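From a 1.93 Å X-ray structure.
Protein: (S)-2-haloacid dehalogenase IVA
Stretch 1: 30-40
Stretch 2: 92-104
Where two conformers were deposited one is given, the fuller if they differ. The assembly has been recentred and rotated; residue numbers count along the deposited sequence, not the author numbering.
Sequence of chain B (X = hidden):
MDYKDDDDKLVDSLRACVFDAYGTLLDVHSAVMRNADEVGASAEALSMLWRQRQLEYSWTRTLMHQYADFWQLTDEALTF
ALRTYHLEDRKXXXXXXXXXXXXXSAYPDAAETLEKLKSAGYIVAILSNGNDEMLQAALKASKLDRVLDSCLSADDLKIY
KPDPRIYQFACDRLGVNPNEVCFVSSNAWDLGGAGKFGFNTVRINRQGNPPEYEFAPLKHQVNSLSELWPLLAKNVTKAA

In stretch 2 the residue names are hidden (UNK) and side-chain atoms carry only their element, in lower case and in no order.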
# COMPACT_ATOMS: atom_id res chain seq x y z
N SER B 30 -2.64 -8.24 18.06
CA SER B 30 -3.49 -8.77 19.11
C SER B 30 -4.95 -9.07 18.69
O SER B 30 -5.60 -9.94 19.31
CB SER B 30 -3.47 -7.84 20.34
OG SER B 30 -4.02 -6.56 20.02
N ALA B 31 -5.47 -8.36 17.67
CA ALA B 31 -6.87 -8.59 17.29
C ALA B 31 -7.05 -10.05 16.82
O ALA B 31 -7.95 -10.77 17.33
CB ALA B 31 -7.39 -7.56 16.24
N VAL B 32 -6.16 -10.50 15.92
CA VAL B 32 -6.20 -11.94 15.51
C VAL B 32 -5.59 -12.87 16.56
O VAL B 32 -6.15 -13.92 16.79
CB VAL B 32 -5.65 -12.23 14.03
CG1 VAL B 32 -5.85 -13.70 13.62
CG2 VAL B 32 -6.39 -11.36 12.98
N MET B 33 -4.48 -12.50 17.21
CA MET B 33 -3.78 -13.39 18.14
C MET B 33 -4.69 -13.88 19.25
O MET B 33 -4.69 -15.07 19.58
CB MET B 33 -2.56 -12.67 18.71
CG MET B 33 -1.30 -13.52 18.95
SD MET B 33 0.15 -12.44 19.25
CE MET B 33 0.75 -12.18 17.57
N ARG B 34 -5.50 -12.99 19.79
CA ARG B 34 -6.44 -13.34 20.84
C ARG B 34 -7.60 -14.23 20.37
O ARG B 34 -8.30 -14.80 21.20
CB ARG B 34 -6.94 -12.06 21.52
CG ARG B 34 -5.75 -11.31 22.20
CD ARG B 34 -6.16 -10.35 23.34
NE ARG B 34 -6.70 -9.07 22.87
CZ ARG B 34 -8.00 -8.78 22.75
NH1 ARG B 34 -8.92 -9.70 23.04
NH2 ARG B 34 -8.38 -7.57 22.31
N ASN B 35 -7.80 -14.36 19.06
CA ASN B 35 -8.90 -15.12 18.48
C ASN B 35 -8.37 -16.15 17.49
O ASN B 35 -9.08 -16.59 16.60
CB ASN B 35 -9.86 -14.18 17.76
CG ASN B 35 -10.56 -13.22 18.69
OD1 ASN B 35 -11.59 -13.56 19.29
ND2 ASN B 35 -10.02 -11.99 18.83
N ALA B 36 -7.10 -16.51 17.65
CA ALA B 36 -6.41 -17.38 16.72
C ALA B 36 -7.07 -18.78 16.63
O ALA B 36 -7.24 -19.32 15.53
CB ALA B 36 -4.95 -17.48 17.12
N ASP B 37 -7.50 -19.32 17.77
CA ASP B 37 -8.19 -20.64 17.82
C ASP B 37 -9.49 -20.66 17.00
O ASP B 37 -9.81 -21.63 16.33
CB ASP B 37 -8.50 -21.07 19.28
CG ASP B 37 -7.24 -21.33 20.13
OD1 ASP B 37 -6.10 -21.29 19.61
OD2 ASP B 37 -7.40 -21.59 21.34
N GLU B 38 -10.25 -19.57 17.11
CA GLU B 38 -11.46 -19.37 16.36
C GLU B 38 -11.19 -19.25 14.86
O GLU B 38 -11.98 -19.72 14.05
CB GLU B 38 -12.19 -18.11 16.87
CG GLU B 38 -12.72 -18.19 18.33
CD GLU B 38 -11.73 -17.72 19.42
OE1 GLU B 38 -12.23 -17.18 20.43
OE2 GLU B 38 -10.49 -17.88 19.33
N VAL B 39 -10.06 -18.63 14.48
CA VAL B 39 -9.75 -18.46 13.05
C VAL B 39 -9.22 -19.77 12.45
O VAL B 39 -9.55 -20.11 11.30
CB VAL B 39 -8.74 -17.27 12.80
CG1 VAL B 39 -8.28 -17.19 11.32
CG2 VAL B 39 -9.36 -15.92 13.23
N GLY B 40 -8.40 -20.50 13.21
CA GLY B 40 -7.76 -21.70 12.67
C GLY B 40 -6.40 -21.35 12.13
O GLY B 40 -5.89 -20.23 12.35
N UNK B 92 -19.70 -14.29 12.32
CA UNK B 92 -19.31 -14.36 13.74
C UNK B 92 -17.87 -13.91 14.00
O UNK B 92 -17.57 -13.15 14.92
N UNK B 93 -16.97 -14.40 13.14
CA UNK B 93 -15.57 -14.04 13.16
C UNK B 93 -15.34 -12.54 12.94
O UNK B 93 -14.58 -11.90 13.69
c UNK B 93 -13.53 -16.28 13.80
c UNK B 93 -13.53 -16.82 11.27
c UNK B 93 -13.63 -15.72 12.36
c UNK B 93 -14.85 -14.87 12.08
N UNK B 94 -16.03 -11.96 11.95
CA UNK B 94 -15.95 -10.52 11.68
C UNK B 94 -16.31 -9.68 12.92
O UNK B 94 -15.55 -8.77 13.29
n UNK B 94 -18.11 -6.64 7.20
c UNK B 94 -17.37 -8.45 8.74
c UNK B 94 -16.60 -8.70 10.02
c UNK B 94 -16.82 -10.12 10.49
c UNK B 94 -17.46 -6.97 8.50
N UNK B 95 -17.44 -9.98 13.54
CA UNK B 95 -17.87 -9.30 14.77
C UNK B 95 -16.82 -9.40 15.86
O UNK B 95 -16.47 -8.40 16.47
o UNK B 95 -21.42 -10.33 14.43
c UNK B 95 -19.21 -9.88 15.28
c UNK B 95 -20.39 -9.62 14.32
o UNK B 95 -20.31 -8.70 13.45
N UNK B 96 -16.33 -10.62 16.12
CA UNK B 96 -15.29 -10.87 17.12
C UNK B 96 -14.00 -10.11 16.85
O UNK B 96 -13.39 -9.51 17.75
c UNK B 96 -14.62 -15.20 20.43
c UNK B 96 -15.93 -13.17 18.05
n UNK B 96 -13.62 -15.24 21.31
n UNK B 96 -14.41 -14.74 19.20
c UNK B 96 -14.96 -12.36 17.19
n UNK B 96 -15.83 -15.63 20.79
c UNK B 96 -15.45 -14.63 18.17
N UNK B 97 -13.57 -10.13 15.59
CA UNK B 97 -12.28 -9.50 15.22
C UNK B 97 -12.34 -7.96 15.22
O UNK B 97 -11.42 -7.29 15.68
c UNK B 97 -11.77 -10.09 13.90
c UNK B 97 -11.25 -11.55 13.96
c UNK B 97 -10.80 -12.02 12.57
c UNK B 97 -10.10 -11.67 14.93
N UNK B 98 -13.46 -7.41 14.75
CA UNK B 98 -13.72 -5.96 14.85
C UNK B 98 -13.84 -5.47 16.31
O UNK B 98 -13.32 -4.40 16.64
c UNK B 98 -14.79 -5.72 12.50
s UNK B 98 -13.38 -4.83 11.76
c UNK B 98 -13.90 -3.10 11.85
c UNK B 98 -14.96 -5.56 14.02
N UNK B 99 -14.50 -6.25 17.18
CA UNK B 99 -14.56 -5.89 18.61
C UNK B 99 -13.19 -5.91 19.25
O UNK B 99 -12.88 -5.05 20.05
c UNK B 99 -15.45 -6.84 19.42
o UNK B 99 -16.73 -6.81 18.88
N UNK B 100 -12.37 -6.89 18.87
CA UNK B 100 -11.02 -6.96 19.38
C UNK B 100 -10.19 -5.78 18.90
O UNK B 100 -9.38 -5.25 19.64
c UNK B 100 -10.39 -8.31 19.00
N UNK B 101 -10.42 -5.34 17.67
CA UNK B 101 -9.68 -4.23 17.11
C UNK B 101 -10.05 -2.93 17.83
O UNK B 101 -9.22 -2.04 18.04
c UNK B 101 -7.51 -1.46 14.28
c UNK B 101 -8.78 -3.44 14.88
c UNK B 101 -8.61 -2.04 14.89
c UNK B 101 -7.80 -4.23 14.25
o UNK B 101 -5.51 -1.72 13.04
c UNK B 101 -6.58 -2.28 13.65
c UNK B 101 -9.96 -4.09 15.60
c UNK B 101 -6.72 -3.64 13.63
N UNK B 102 -11.32 -2.84 18.21
CA UNK B 102 -11.84 -1.62 18.84
C UNK B 102 -11.13 -1.42 20.16
O UNK B 102 -10.97 -0.30 20.60
c UNK B 102 -13.36 -1.71 19.02
c UNK B 102 -15.52 -0.40 18.97
n UNK B 102 -17.52 1.08 19.42
c UNK B 102 -16.03 0.96 19.41
c UNK B 102 -14.01 -0.35 19.03
N UNK B 103 -10.69 -2.52 20.78
CA UNK B 103 -9.91 -2.46 22.00
C UNK B 103 -8.56 -3.21 21.94
O UNK B 103 -8.25 -4.08 22.76
c UNK B 103 -12.05 -2.00 23.26
o UNK B 103 -13.79 -1.29 24.69
c UNK B 103 -12.87 -2.14 24.54
c UNK B 103 -10.78 -2.91 23.17
o UNK B 103 -12.60 -3.06 25.37
N UNK B 104 -7.77 -2.84 20.93
CA UNK B 104 -6.40 -3.36 20.75
C UNK B 104 -5.54 -3.14 21.98
O UNK B 104 -5.53 -2.04 22.54
c UNK B 104 -5.82 -3.00 18.15
c UNK B 104 -4.66 -2.32 17.45
c UNK B 104 -5.70 -2.63 19.59
c UNK B 104 -5.81 -4.54 17.86

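Position 92 opens the stretch within a helix that begins earlier in the chain. It has no atoms beyond the backbone and touches nothing on stretch 1: it is Gly92. Position 93 carries four carbons forked at the second. Its CA-to-CB bond points sideways, yet the end of the side chain comes nearer and touches Glu38 and Val39. It is Leu93, with CD1 3.8 Å from Glu38 CB and 4.2 Å from Val39 CG2.

Position 94 bears four carbons in a row ending in nitrogen, fully extended and out of reach of stretch 1; this is Lys94, whose amine is hydrogen-bonded elsewhere in the structure. Position 95 has two carbons, the second carrying two oxygens, and is also remote: Asp95.

At position 96, three carbons lead to a nitrogen and then to a carbon holding two more nitrogens. This guanidinium meets both the amide oxygen of Asn35 and the carboxylate of Glu38, and the residue is Arg96. Its NE atom donates a hydrogen bond to Asn35 OD1 at 3.1 Å, near the guanidinium plane, and its NH2 atom adds a weak one to the same oxygen at 3.3 Å. Glu38 OE1 lies over one face of the group, forming a salt bridge to Arg96 NH2 at a very short 2.5 Å.

Position 97 repeats the four carbons forked at the second and reaches Ala31, Val32, Asn35 and Val39. It is Leu97, with CD2 3.3 Å from the Ala31 O atom and 4.2 Å from Val32 CG2, while its CD1 atom is 4.2 Å from Val39 CG2.

Position 98, an unbranched chain of two carbons, sulfur and a carbon, points away from stretch 1 and is Met98. Position 99 has one carbon and one oxygen, without contact: Ser99, whose OG atom makes a hydrogen bond back to the Asp95 O atom at 2.9 Å.

A single carbon at position 100 faces Ala31 and identifies Ala100. The two CA atoms, Ala31 CA and Ala100 CA, are 4.9 Å apart, and Ala31 CB and Ala100 CB 4.1 Å, a close approach that leaves little room between the backbones.

Position 101 has one carbon and a six-carbon ring bearing an oxygen, and the ring touches the Ala31 methyl. It is Tyr101, with CD1 3.9 Å from Ala31 CB. Position 102, four carbons ending in nitrogen, is out of reach and is Lys102. Position 103 shows three carbons, the third carrying two oxygens; its side chain stays clear of stretch 1, but its backbone O atom lies 3.5 Å from Arg34 NH2. It is Glu103. Position 104, four carbons forked at the second, reaches Ser30 and Ala31. It is Leu104, with CD2 3.8 Å from Ala31 CB.

The contact thus combines close packing around Ala31 and Ala100 with leucine side chains reaching Val32 and Val39. Asn35 links the two chemistries: its ND2 atom donates a hydrogen bond to the Ala31 O atom at 2.8 Å within its own stretch, while OD1 accepts from Arg96, which also pairs with Glu38 at the more exposed margin.

Stretch 2 92-104: GLKDRLMSAYKEL
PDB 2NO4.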